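Local structure of PlaB phospholipase (Legionella pneumophila, 6ZTI) at residues B[105-109]-B[176-180]; B[116-120]-B[183-188]; B[223-229]-B[253-258]. The protein probably hydrolyses phospholipids as a virulence-associated alpha/beta hydrolase, with its activity controlled by NAD(H)-mediated tetramerization. All coordinates share one frame; numbering follows the deposited sequence.

Contact 1: B[105-109]-B[176-180]; sequences IVRKW and LNESW
Arg107 reaches from helix 102-114 of the alpha/beta-hydrolase domain to helix 171-180, where it lies over the indole of Trp180 and grasps the amide of Asn177. The helix segments meet at 61° with their axes 10.8 Å apart, a separation bridged by side chains and not by close backbone packing. The arginine chain leaves with CG beside the backbone N and then bends at chi3 (-63°), which lays its aliphatic part across the ring before the guanidinium passes on to the amide. Arg107 CD sits 3.8 Å from the centroid of the six-membered ring of Trp180 in a CH-pi contact, while Arg107 CZ stands over the five-membered ring, 4.6 Å from its centroid, as a cation-pi pair. The guanidinium is upright on the indole, its plane turned 81° from the ring, with NH1 directed at the ring face. Both terminal nitrogens grip a single oxygen: NH2 of Arg107 donates to Asn177 OD1 at 2.8 Å, on a lone pair, and NH1 donates to the same atom at 3.0 Å. Guanidinium and amide are nearly coplanar. Leu176 sets CD2 over the rim of one guanidinium face, while its CD1 packs against the backbone of Arg107 and Lys108. Asn133 fixes the rest of the polar array, taking NE of Arg107 on its side chain and ND2 of Asn177 on its backbone oxygen. Met228 also packs on both Arg107 and Trp180. Back at the helix, the indole NE1 of Trp180 makes a weak hydrogen bond, 3.4 Å long, to the backbone O of Arg107.

Contact 2: B[116-120]-B[183-188]; sequences NNLAK and YDCTAN
Ala119 and Asn188 are the nearest CA pair, 4.9 Å apart, where the turn after helix 102-114 runs past the loop that contains the short 3-10 segment 186-187. Both connections lead from a helix into adjoining strands of the parallel sheet of the alpha/beta-hydrolase domain, 123-129 and 191-197. Leu118 carries most of the packing. With CG beside its backbone N and an extended second torsion (chi2 -175°), Leu118 sends CD1 into the bend of loop 183-188, 3.7 Å from Tyr183 CD2 and 3.9 Å from Cys185 CA. The methyl approaches the tyrosine ring obliquely, and CD2 rests near CE2 of the same ring. Cys185 SG adds a looser contact with CD1. Nearer the surface, CB of Leu118 meets CB of Asn188 at 3.6 Å, and the Asn188 amide then extends past it toward Ala119, whose CB lies 3.6 Å from Asn188 OD1.

The other end of that amide is tied into its own loop. Asn188 ND2 donates to Asp184 O at 2.8 Å in a nearly straight bond (166°), which holds the side chain folded back across the turn. Asp184 OD1 in turn accepts from Ala187 N, from above the carboxylate plane, an Asx motif at the start of the 3-10 segment. Tyr183 is anchored at both its polar and aromatic parts: OH bonds to Asp111 of helix 102-114, and the ring stacks on Trp180. Since the clear hydrogen bonds lie within the segments or lead to other parts of the chain, the loops probably depend on apolar contact around Leu118 to hold together, each keeping its shape through its own bonds.

Contact 3: B[223-229]-B[253-258]; sequences VAATNMN and TQPMAF
Asn229 pairs its side-chain amide with both the backbone N and O of Met256: OD1 accepts from Met256 N at 2.8 Å, and ND2 donates to Met256 O at 2.8 Å, on a lone pair of that carbonyl. The amide thus engages a single residue much as a backbone neighbour would. A third strong bond joins Thr253 OG1 to Met228 O at 2.8 Å, again on a lone pair. Asn227 holds the Asn229 amide in turn: its OD1 accepts Asn229 N from above the carbonyl plane, closing an Asx turn, and Asn229 ND2 on a lone pair. Water 1 adds a further donor to it. Water 2 bridges Met228 O and Gln254 O.

The Asn227 amide lies flat on the Phe258 ring, placed there by a chi1 of -157° that turns CG away from the backbone N; the planes are 13° apart and Asn227 ND2 is 3.3 Å above the ring centre. Asn450 O accepts from that same ND2, which keeps the amide oriented, while CB of Asn227 makes a CH-pi contact on the same ring. At the ring edge stand Thr226 OG1, itself donating to Val223 O, and Val223 CG1, 3.6 Å from Phe258 CZ. Farther along, Met228 and Met256 run side by side, CB of Met228 3.5 Å from SD of Met256.

The contact lies at strand 257-261, one edge of the chain's six-stranded parallel sheet. Thr226 and Met256 rest on strand 191-197, Met256 reaches Trp180 of helix 171-180, and helix 300-320 covers Met256 and Ala257.

How the contacts relate
From the N terminus, helix 102-114 supplies the first half of contact 1 and the loop that follows it the first half of contact 2. The chain then runs through strand 123-129 and further helices before helix 171-180 closes contact 1 and the following loop closes contact 2, so the two cross, their segments alternating. Contact 3 comes later, in series, closing the excursion through strands 231-238 and 245-252 of the mixed sheet before strand 257-261 rejoins the parallel one. Trp180 joins them in space: its ring touches Cys185 of contact 2 and the methionines of contact 3. Gln254 also packs on Tyr183, linking contacts 2 and 3.

Contact 1: B[105-109]-B[176-180]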
loop_
_atom_site.group_PDB
_atom_site.type_symbol
_atom_site.label_atom_id
_atom_site.label_comp_id
_atom_site.label_asym_id
_atom_site.label_seq_id
_atom_site.Cartn_x
_atom_site.Cartn_y
_atom_site.Cartn_z
ATOM N N ILE B 105 7.554 -4.844 29.717
ATOM C CA ILE B 105 7.793 -3.423 29.975
ATOM C C ILE B 105 8.834 -3.253 31.073
ATOM O O ILE B 105 9.787 -2.474 30.937
ATOM C CB ILE B 105 6.469 -2.720 30.329
ATOM C CG1 ILE B 105 5.691 -2.409 29.055
ATOM C CG2 ILE B 105 6.705 -1.431 31.113
ATOM C CD1 ILE B 105 4.196 -2.173 29.264
ATOM N N VAL B 106 8.681 -3.995 32.172
ATOM C CA VAL B 106 9.674 -3.940 33.238
ATOM C C VAL B 106 11.020 -4.467 32.752
ATOM O O VAL B 106 12.071 -3.982 33.189
ATOM C CB VAL B 106 9.166 -4.705 34.471
ATOM C CG1 VAL B 106 10.260 -4.823 35.531
ATOM C CG2 VAL B 106 7.947 -3.991 35.048
ATOM N N ARG B 107 11.020 -5.444 31.836
ATOM C CA ARG B 107 12.281 -5.943 31.301
ATOM C C ARG B 107 12.965 -4.908 30.412
ATOM O O ARG B 107 14.194 -4.854 30.363
ATOM C CB ARG B 107 12.062 -7.233 30.520
ATOM C CG ARG B 107 11.646 -8.440 31.389
ATOM C CD ARG B 107 11.943 -9.727 30.691
ATOM N NE ARG B 107 11.198 -9.889 29.446
ATOM C CZ ARG B 107 11.730 -9.991 28.231
ATOM N NH1 ARG B 107 13.048 -9.929 28.030
ATOM N NH2 ARG B 107 10.920 -10.154 27.195
ATOM N N LYS B 108 12.188 -4.119 29.667
ATOM C CA LYS B 108 12.750 -3.014 28.901
ATOM C C LYS B 108 13.294 -1.927 29.822
ATOM O O LYS B 108 14.352 -1.343 29.554
ATOM C CB LYS B 108 11.673 -2.451 27.972
ATOM C CG LYS B 108 12.102 -1.261 27.152
ATOM C CD LYS B 108 13.197 -1.578 26.153
ATOM C CE LYS B 108 13.523 -0.344 25.298
ATOM N NZ LYS B 108 14.690 -0.546 24.436
ATOM N N TRP B 109 12.576 -1.634 30.909
ATOM C CA TRP B 109 13.073 -0.684 31.897
ATOM C C TRP B 109 14.403 -1.140 32.488
ATOM O O TRP B 109 15.362 -0.360 32.561
ATOM C CB TRP B 109 12.029 -0.497 32.997
ATOM C CG TRP B 109 12.576 0.219 34.195
ATOM C CD1 TRP B 109 12.803 1.557 34.321
ATOM C CD2 TRP B 109 12.980 -0.375 35.433
ATOM N NE1 TRP B 109 13.327 1.833 35.562
ATOM C CE2 TRP B 109 13.445 0.665 36.265
ATOM C CE3 TRP B 109 13.001 -1.680 35.916
ATOM C CZ2 TRP B 109 13.920 0.435 37.550
ATOM C CZ3 TRP B 109 13.466 -1.907 37.197
ATOM C CH2 TRP B 109 13.918 -0.858 37.999
ATOM N N LEU B 176 15.109 -6.779 22.383
ATOM C CA LEU B 176 15.109 -6.888 23.837
ATOM C C LEU B 176 15.509 -8.293 24.280
ATOM O O LEU B 176 16.342 -8.460 25.177
ATOM C CB LEU B 176 13.737 -6.508 24.391
ATOM C CG LEU B 176 13.619 -6.535 25.916
ATOM C CD1 LEU B 176 14.577 -5.546 26.585
ATOM C CD2 LEU B 176 12.185 -6.259 26.346
ATOM N N ASN B 177 14.961 -9.318 23.633
ATOM C CA ASN B 177 15.221 -10.670 24.091
ATOM C C ASN B 177 16.621 -11.132 23.728
ATOM O O ASN B 177 17.203 -11.952 24.447
ATOM C CB ASN B 177 14.162 -11.591 23.518
ATOM C CG ASN B 177 12.819 -11.337 24.131
ATOM O OD1 ASN B 177 12.708 -10.660 25.167
ATOM N ND2 ASN B 177 11.786 -11.856 23.508
ATOM N N GLU B 178 17.192 -10.608 22.642
ATOM C CA GLU B 178 18.590 -10.903 22.373
ATOM C C GLU B 178 19.480 -10.247 23.416
ATOM O O GLU B 178 20.442 -10.856 23.895
ATOM C CB GLU B 178 18.962 -10.452 20.967
ATOM C CG GLU B 178 20.435 -10.629 20.671
ATOM C CD GLU B 178 20.782 -10.458 19.203
ATOM O OE1 GLU B 178 20.047 -9.741 18.490
ATOM O OE2 GLU B 178 21.794 -11.048 18.770
ATOM N N SER B 179 19.165 -9.009 23.798
ATOM C CA SER B 179 19.862 -8.399 24.925
ATOM C C SER B 179 19.794 -9.296 26.155
ATOM O O SER B 179 20.799 -9.492 26.848
ATOM C CB SER B 179 19.262 -7.027 25.237
ATOM O OG SER B 179 20.052 -6.322 26.183
ATOM N N TRP B 180 18.618 -9.868 26.433
ATOM C CA TRP B 180 18.433 -10.592 27.684
ATOM C C TRP B 180 19.190 -11.906 27.706
ATOM O O TRP B 180 19.324 -12.500 28.782
ATOM C CB TRP B 180 16.942 -10.810 27.957
ATOM C CG TRP B 180 16.402 -9.750 28.869
ATOM C CD1 TRP B 180 16.157 -8.447 28.550
ATOM C CD2 TRP B 180 16.073 -9.891 30.262
ATOM N NE1 TRP B 180 15.688 -7.774 29.648
ATOM C CE2 TRP B 180 15.637 -8.633 30.715
ATOM C CE3 TRP B 180 16.109 -10.957 31.166
ATOM C CZ2 TRP B 180 15.229 -8.411 32.028
ATOM C CZ3 TRP B 180 15.698 -10.736 32.479
ATOM C CH2 TRP B 180 15.269 -9.477 32.895
#

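Contact 2: B[116-120]-B[183-188]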
loop_
_atom_site.group_PDB
_atom_site.type_symbol
_atom_site.label_atom_id
_atom_site.label_comp_id
_atom_site.label_asym_id
_atom_site.label_seq_id
_atom_site.Cartn_x
_atom_site.Cartn_y
_atom_site.Cartn_z
ATOM N N ASN B 116 24.011 -3.329 32.151
ATOM C CA ASN B 116 25.327 -3.798 32.557
ATOM C C ASN B 116 25.541 -3.750 34.061
ATOM O O ASN B 116 26.695 -3.773 34.494
ATOM C CB ASN B 116 26.405 -2.970 31.862
ATOM C CG ASN B 116 26.201 -2.894 30.366
ATOM O OD1 ASN B 116 26.164 -1.803 29.793
ATOM N ND2 ASN B 116 26.060 -4.056 29.720
ATOM N N ASN B 117 24.479 -3.732 34.868
ATOM C CA ASN B 117 24.610 -3.259 36.240
ATOM C C ASN B 117 23.417 -3.676 37.086
ATOM O O ASN B 117 22.883 -2.870 37.854
ATOM C CB ASN B 117 24.752 -1.733 36.217
ATOM C CG ASN B 117 25.273 -1.160 37.511
ATOM O OD1 ASN B 117 25.876 -1.856 38.330
ATOM N ND2 ASN B 117 25.057 0.138 37.694
ATOM N N LEU B 118 22.995 -4.938 36.965
ATOM C CA LEU B 118 21.770 -5.356 37.633
ATOM C C LEU B 118 21.877 -5.302 39.147
ATOM O O LEU B 118 20.845 -5.269 39.821
ATOM C CB LEU B 118 21.382 -6.775 37.216
ATOM C CG LEU B 118 20.837 -6.999 35.812
ATOM C CD1 LEU B 118 20.430 -8.446 35.693
ATOM C CD2 LEU B 118 19.669 -6.102 35.509
ATOM N N ALA B 119 23.091 -5.308 39.702
ATOM C CA ALA B 119 23.246 -5.274 41.151
ATOM C C ALA B 119 22.845 -3.934 41.751
ATOM O O ALA B 119 22.582 -3.864 42.956
ATOM C CB ALA B 119 24.693 -5.588 41.534
ATOM N N LYS B 120 22.828 -2.868 40.952
ATOM C CA LYS B 120 22.351 -1.565 41.397
ATOM C C LYS B 120 20.859 -1.366 41.142
ATOM O O LYS B 120 20.294 -0.363 41.585
ATOM C CB LYS B 120 23.138 -0.453 40.695
ATOM C CG LYS B 120 24.630 -0.447 41.003
ATOM C CD LYS B 120 24.948 0.254 42.312
ATOM C CE LYS B 120 26.441 0.525 42.445
ATOM N NZ LYS B 120 26.904 1.616 41.535
ATOM N N TYR B 183 21.870 -11.581 30.363
ATOM C CA TYR B 183 21.526 -11.292 31.749
ATOM C C TYR B 183 21.813 -12.489 32.653
ATOM O O TYR B 183 21.651 -13.651 32.256
ATOM C CB TYR B 183 20.047 -10.941 31.870
ATOM C CG TYR B 183 19.652 -9.527 31.479
ATOM C CD1 TYR B 183 20.024 -8.976 30.260
ATOM C CD2 TYR B 183 18.870 -8.752 32.337
ATOM C CE1 TYR B 183 19.629 -7.684 29.906
ATOM C CE2 TYR B 183 18.471 -7.478 31.993
ATOM C CZ TYR B 183 18.855 -6.953 30.785
ATOM O OH TYR B 183 18.451 -5.691 30.479
ATOM N N ASP B 184 22.224 -12.198 33.892
ATOM C CA ASP B 184 22.241 -13.184 34.981
ATOM C C ASP B 184 21.609 -12.499 36.185
ATOM O O ASP B 184 22.300 -11.946 37.044
ATOM C CB ASP B 184 23.627 -13.705 35.301
ATOM C CG ASP B 184 23.583 -15.029 36.077
ATOM O OD1 ASP B 184 22.547 -15.325 36.709
ATOM O OD2 ASP B 184 24.575 -15.787 36.060
ATOM N N CYS B 185 20.277 -12.535 36.230
ATOM C CA CYS B 185 19.554 -11.911 37.331
ATOM C C CYS B 185 19.936 -12.549 38.658
ATOM O O CYS B 185 20.299 -11.856 39.615
ATOM C CB CYS B 185 18.046 -12.027 37.094
ATOM S SG CYS B 185 17.416 -11.165 35.633
ATOM N N THR B 186 19.874 -13.879 38.727
ATOM C CA THR B 186 20.131 -14.561 39.986
ATOM C C THR B 186 21.489 -14.177 40.562
ATOM O O THR B 186 21.606 -13.917 41.761
ATOM C CB THR B 186 20.029 -16.064 39.778
ATOM O OG1 THR B 186 18.778 -16.348 39.153
ATOM C CG2 THR B 186 20.090 -16.781 41.099
ATOM N N ALA B 187 22.519 -14.109 39.720
ATOM C CA ALA B 187 23.845 -13.785 40.213
ATOM C C ALA B 187 23.915 -12.379 40.775
ATOM O O ALA B 187 24.780 -12.100 41.613
ATOM C CB ALA B 187 24.861 -13.945 39.091
ATOM N N ASN B 188 23.030 -11.490 40.321
ATOM C CA ASN B 188 22.986 -10.105 40.758
ATOM C C ASN B 188 21.928 -9.880 41.826
ATOM O O ASN B 188 21.605 -8.731 42.139
ATOM C CB ASN B 188 22.734 -9.182 39.560
ATOM C CG ASN B 188 23.958 -9.004 38.694
ATOM O OD1 ASN B 188 24.823 -8.180 38.991
ATOM N ND2 ASN B 188 24.038 -9.765 37.605
#

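Contact 3: B[223-229]-B[253-258]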
loop_
_atom_site.group_PDB
_atom_site.type_symbol
_atom_site.label_atom_id
_atom_site.label_comp_id
_atom_site.label_asym_id
_atom_site.label_seq_id
_atom_site.Cartn_x
_atom_site.Cartn_y
_atom_site.Cartn_z
ATOM N N VAL B 223 1.968 -20.517 26.010
ATOM C CA VAL B 223 2.887 -20.891 27.086
ATOM C C VAL B 223 4.325 -20.671 26.642
ATOM O O VAL B 223 5.149 -20.110 27.368
ATOM C CB VAL B 223 2.659 -22.353 27.517
ATOM C CG1 VAL B 223 3.685 -22.777 28.567
ATOM C CG2 VAL B 223 1.249 -22.567 28.045
ATOM N N ALA B 224 4.661 -21.150 25.450
ATOM C CA ALA B 224 6.037 -21.039 25.004
ATOM C C ALA B 224 6.465 -19.589 24.839
ATOM O O ALA B 224 7.649 -19.278 25.003
ATOM C CB ALA B 224 6.237 -21.793 23.683
ATOM N N ALA B 225 5.532 -18.689 24.524
ATOM C CA ALA B 225 5.893 -17.284 24.393
ATOM C C ALA B 225 6.038 -16.567 25.727
ATOM O O ALA B 225 6.444 -15.398 25.734
ATOM C CB ALA B 225 4.868 -16.536 23.553
ATOM N N THR B 226 5.720 -17.216 26.852
ATOM C CA THR B 226 5.957 -16.586 28.147
ATOM C C THR B 226 7.336 -16.910 28.710
ATOM O O THR B 226 7.852 -16.154 29.539
ATOM C CB THR B 226 4.918 -17.010 29.198
ATOM O OG1 THR B 226 5.122 -18.380 29.579
ATOM C CG2 THR B 226 3.500 -16.833 28.712
ATOM N N ASN B 227 7.930 -18.015 28.280
ATOM C CA ASN B 227 9.075 -18.596 28.959
ATOM C C ASN B 227 10.339 -17.792 28.676
ATOM O O ASN B 227 10.714 -17.594 27.517
ATOM C CB ASN B 227 9.253 -20.039 28.504
ATOM C CG ASN B 227 10.009 -20.873 29.498
ATOM O OD1 ASN B 227 10.741 -20.361 30.339
ATOM N ND2 ASN B 227 9.843 -22.181 29.398
ATOM N N MET B 228 11.018 -17.365 29.735
ATOM C CA MET B 228 12.303 -16.692 29.563
ATOM C C MET B 228 13.475 -17.656 29.449
ATOM O O MET B 228 14.621 -17.204 29.380
ATOM C CB MET B 228 12.531 -15.722 30.717
ATOM C CG MET B 228 11.626 -14.530 30.634
ATOM S SD MET B 228 11.925 -13.509 29.187
ATOM C CE MET B 228 13.635 -13.043 29.480
ATOM N N ASN B 229 13.220 -18.960 29.440
ATOM C CA ASN B 229 14.225 -19.969 29.117
ATOM C C ASN B 229 14.114 -20.208 27.618
ATOM O O ASN B 229 13.168 -20.846 27.155
ATOM C CB ASN B 229 13.993 -21.262 29.901
ATOM C CG ASN B 229 14.058 -21.064 31.411
ATOM O OD1 ASN B 229 15.117 -20.781 31.973
ATOM N ND2 ASN B 229 12.932 -21.239 32.074
ATOM N N THR B 253 19.643 -18.383 27.449
ATOM C CA THR B 253 19.485 -17.568 28.639
ATOM C C THR B 253 19.846 -18.383 29.875
ATOM O O THR B 253 19.856 -19.614 29.852
ATOM C CB THR B 253 18.045 -17.079 28.773
ATOM O OG1 THR B 253 17.163 -18.210 28.744
ATOM C CG2 THR B 253 17.674 -16.150 27.655
ATOM N N GLN B 254 20.125 -17.682 30.968
ATOM C CA GLN B 254 20.308 -18.345 32.241
ATOM C C GLN B 254 18.978 -18.930 32.697
ATOM O O GLN B 254 17.917 -18.452 32.297
ATOM C CB GLN B 254 20.841 -17.364 33.278
ATOM C CG GLN B 254 22.238 -16.866 32.966
ATOM C CD GLN B 254 23.256 -17.984 32.979
ATOM O OE1 GLN B 254 23.925 -18.253 31.977
ATOM N NE2 GLN B 254 23.373 -18.649 34.118
ATOM N N PRO B 255 19.007 -19.973 33.518
ATOM C CA PRO B 255 17.753 -20.565 33.993
ATOM C C PRO B 255 16.891 -19.541 34.715
ATOM O O PRO B 255 17.371 -18.767 35.548
ATOM C CB PRO B 255 18.222 -21.667 34.954
ATOM C CG PRO B 255 19.631 -21.962 34.563
ATOM C CD PRO B 255 20.188 -20.657 34.080
ATOM N N MET B 256 15.598 -19.563 34.413
ATOM C CA MET B 256 14.621 -18.771 35.143
ATOM C C MET B 256 13.466 -19.661 35.580
ATOM O O MET B 256 13.000 -20.514 34.816
ATOM C CB MET B 256 14.084 -17.611 34.286
ATOM C CG MET B 256 13.181 -16.647 35.062
ATOM S SD MET B 256 12.622 -15.165 34.158
ATOM C CE MET B 256 14.195 -14.355 33.841
ATOM N N ALA B 257 13.005 -19.447 36.811
ATOM C CA ALA B 257 11.839 -20.154 37.318
ATOM C C ALA B 257 10.676 -20.037 36.339
ATOM O O ALA B 257 10.417 -18.970 35.779
ATOM C CB ALA B 257 11.438 -19.581 38.683
ATOM N N PHE B 258 9.982 -21.151 36.126
ATOM C CA PHE B 258 8.923 -21.215 35.127
ATOM C C PHE B 258 7.893 -22.228 35.581
ATOM O O PHE B 258 8.217 -23.403 35.773
ATOM C CB PHE B 258 9.481 -21.595 33.748
ATOM C CG PHE B 258 8.426 -21.774 32.694
ATOM C CD1 PHE B 258 7.711 -20.690 32.231
ATOM C CD2 PHE B 258 8.143 -23.029 32.171
ATOM C CE1 PHE B 258 6.736 -20.842 31.278
ATOM C CE2 PHE B 258 7.182 -23.185 31.219
ATOM C CZ PHE B 258 6.472 -22.085 30.769
HETATM O O HOH W 1 10.852 -18.719 32.398
HETATM O O HOH W 2 16.204 -16.526 31.501
HETATM O O HOH W 3 17.438 -21.033 30.451
#